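Lys-gingipain W83 (Porphyromonas gingivalis, PDB 3KM5) cleaves proteins after lysine as a secreted cysteine protease and probable virulence factor, the chain here being its K2 cleaved adhesin domain, a calcium-binding module with a beta jelly-roll fold. Local coordinates at residues E16-E20 against W21-D25. Residues are numbered along the deposited sequence; the frame is centred on the assembly and turned at random.
With CA (calcium ion), chain C.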
ATOM      1  N   GLU A  16      10.817  -0.254   8.139  1.00 15.70           N
ATOM      2  CA  GLU A  16      10.222   0.825   8.917  1.00 15.55           C
ATOM      3  C   GLU A  16       8.965   1.341   8.289  1.00 15.17           C
ATOM      4  O   GLU A  16       8.752   1.145   7.088  1.00 13.03           O
ATOM      5  CB  GLU A  16      11.185   2.005   9.006  1.00 16.63           C
ATOM      6  CG  GLU A  16      12.509   1.661   9.616  1.00 18.73           C
ATOM      7  CD  GLU A  16      12.440   1.166  11.057  1.00 15.32           C
ATOM      8  OE1 GLU A  16      11.509   1.533  11.806  1.00 22.16           O
ATOM      9  OE2 GLU A  16      13.330   0.381  11.393  1.00 26.46           O
ATOM     10  N   ALA A  17       8.122   2.001   9.089  1.00 16.11           N
ATOM     11  CA  ALA A  17       6.979   2.721   8.572  1.00 16.10           C
ATOM     12  C   ALA A  17       7.551   3.846   7.730  1.00 14.83           C
ATOM     13  O   ALA A  17       8.625   4.371   8.018  1.00 17.94           O
ATOM     14  CB  ALA A  17       6.083   3.287   9.706  1.00 20.88           C
ATOM     15  N   PRO A  18       6.848   4.222   6.665  1.00 14.31           N
ATOM     16  CA  PRO A  18       7.366   5.256   5.811  1.00 14.26           C
ATOM     17  C   PRO A  18       7.537   6.591   6.517  1.00 14.10           C
ATOM     18  O   PRO A  18       6.723   6.992   7.346  1.00 14.86           O
ATOM     19  CB  PRO A  18       6.296   5.400   4.720  1.00 16.74           C
ATOM     20  CG  PRO A  18       5.478   4.262   4.840  1.00 16.47           C
ATOM     21  CD  PRO A  18       5.507   3.789   6.236  1.00 13.79           C
ATOM     22  N   ALA A  19       8.597   7.276   6.138  1.00 14.46           N
ATOM     23  CA  ALA A  19       8.885   8.599   6.622  1.00 14.73           C
ATOM     24  C   ALA A  19       7.732   9.523   6.184  1.00 15.96           C
ATOM     25  O   ALA A  19       7.271   9.449   5.059  1.00 17.15           O
ATOM     26  CB  ALA A  19      10.226   9.046   6.014  1.00 16.23           C
ATOM     27  N   GLU A  20       7.243  10.358   7.078  1.00 17.03           N
ATOM     28  CA  GLU A  20       6.170  11.327   6.761  1.00 17.86           C
ATOM     29  C   GLU A  20       4.774  10.741   6.554  1.00 13.52           C
ATOM     30  O   GLU A  20       3.886  11.465   6.112  1.00 13.29           O
ATOM     31  CB  GLU A  20       6.480  12.161   5.509  1.00 18.81           C
ATOM     32  CG  GLU A  20       7.761  12.965   5.537  1.00 23.77           C
ATOM     33  CD  GLU A  20       7.754  14.044   4.451  1.00 27.25           C
ATOM     34  OE1 GLU A  20       7.514  15.220   4.785  1.00 28.74           O
ATOM     35  OE2 GLU A  20       7.927  13.703   3.262  1.00 29.80           O
ATOM     36  N   TRP A  21       4.578   9.485   6.911  1.00 12.81           N
ATOM     37  CA  TRP A  21       3.242   8.879   6.945  1.00 10.68           C
ATOM     38  C   TRP A  21       3.021   8.393   8.354  1.00 11.94           C
ATOM     39  O   TRP A  21       3.985   8.165   9.102  1.00 16.67           O
ATOM     40  CB  TRP A  21       3.124   7.691   5.969  1.00 11.27           C
ATOM     41  CG  TRP A  21       3.229   8.095   4.528  1.00 11.58           C
ATOM     42  CD1 TRP A  21       4.332   8.598   3.895  1.00 10.77           C
ATOM     43  CD2 TRP A  21       2.166   8.140   3.551  1.00  8.93           C
ATOM     44  NE1 TRP A  21       4.033   8.902   2.593  1.00 12.09           N
ATOM     45  CE2 TRP A  21       2.720   8.617   2.350  1.00 12.41           C
ATOM     46  CE3 TRP A  21       0.821   7.772   3.574  1.00  8.65           C
ATOM     47  CZ2 TRP A  21       1.976   8.774   1.203  1.00  9.73           C
ATOM     48  CZ3 TRP A  21       0.066   7.911   2.415  1.00  9.27           C
ATOM     49  CH2 TRP A  21       0.640   8.413   1.237  1.00 10.65           C
ATOM     50  N   THR A  22       1.770   8.210   8.728  1.00 10.97           N
ATOM     51  CA  THR A  22       1.482   7.474   9.946  1.00 11.24           C
ATOM     52  C   THR A  22       0.725   6.201   9.597  1.00 10.16           C
ATOM     53  O   THR A  22       0.246   6.076   8.481  1.00 10.68           O
ATOM     54  CB  THR A  22       0.716   8.318  10.969  1.00 12.39           C
ATOM     55  OG1 THR A  22      -0.456   8.853  10.380  1.00 13.37           O
ATOM     56  CG2 THR A  22       1.582   9.496  11.522  1.00 14.23           C
ATOM     57  N   THR A  23       0.631   5.273  10.526  1.00  9.52           N
ATOM     58  CA  THR A  23      -0.020   4.022  10.281  1.00 10.11           C
ATOM     59  C   THR A  23      -0.893   3.659  11.473  1.00 11.07           C
ATOM     60  O   THR A  23      -0.674   4.108  12.606  1.00 11.74           O
ATOM     61  CB  THR A  23       0.970   2.876  10.058  1.00 10.95           C
ATOM     62  OG1 THR A  23       1.704   2.640  11.271  1.00 13.19           O
ATOM     63  CG2 THR A  23       1.956   3.145   8.924  1.00 10.11           C
ATOM     64  N   ILE A  24      -1.902   2.864  11.166  1.00 10.26           N
ATOM     65  CA  ILE A  24      -2.763   2.214  12.163  1.00 10.22           C
ATOM     66  C   ILE A  24      -2.815   0.705  11.888  1.00 10.14           C
ATOM     67  O   ILE A  24      -3.128   0.256  10.759  1.00 10.68           O
ATOM     68  CB  ILE A  24      -4.203   2.772  12.181  1.00  9.22           C
ATOM     69  CG1 ILE A  24      -4.217   4.296  12.297  1.00 12.70           C
ATOM     70  CG2 ILE A  24      -4.999   2.149  13.355  1.00 12.86           C
ATOM     71  CD1 ILE A  24      -5.620   4.905  12.138  1.00 10.26           C
ATOM     72  N   ASP A  25      -2.481  -0.078  12.906  1.00  9.79           N
ATOM     73  CA  ASP A  25      -2.708  -1.533  12.888  1.00  9.71           C
ATOM     74  C   ASP A  25      -4.083  -1.800  13.499  1.00  9.20           C
ATOM     75  O   ASP A  25      -4.149  -2.172  14.667  1.00 11.00           O
ATOM     76  CB  ASP A  25      -1.611  -2.194  13.723  1.00 10.15           C
ATOM     77  CG  ASP A  25      -1.837  -3.671  13.954  1.00  9.43           C
ATOM     78  OD1 ASP A  25      -2.475  -4.324  13.096  1.00 11.26           O
ATOM     79  OD2 ASP A  25      -1.382  -4.176  14.996  1.00  9.41           O
TER
HETATM   80 CA    CA C2011      -2.480  -5.557  11.170  1.00  9.01          CA
HETATM   81  O   HOH W   1      -2.544  -7.363   9.524  1.00 10.00           O
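With CG anti to its own carbonyl carbon (chi1 -66°), Trp21 brings its indole back alongside the type II beta turn of Pro18 to Trp21 and against the Pro18 ring. The case illustrates how a tight turn can deliver a chain into an edge strand of a jelly roll: Glu20 takes the turn's third position with positive phi (72°), and strand 22-25 begins directly after Trp21. A weak hydrogen bond closes the turn, Trp21 N donating to Pro18 O at 3.3 Å. Two neighbours from the turn meet the indole: Pro18 CB approaches Trp21 CD1 obliquely at 3.8 Å, while the backbone carbonyl oxygen of Ala19 lies at the indole edge, in plane, 3.3 Å from CD1. The indole NE1 finds its acceptor in Glu7, and Leu69, Ile174 and Phe176 touch the Trp21 side chain, which thus reaches from the turn to both sheets of the domain. Further along, the methyls Ala17 CB and Thr23 CG2 meet at 4.2 Å. The strand ends at a calcium site completed by Asp27, Asp29, the backbone O of Gln31, Asn67 and water; there Asp25, its CG anti to the backbone N, places OD1 2.3 Å from the calcium ion.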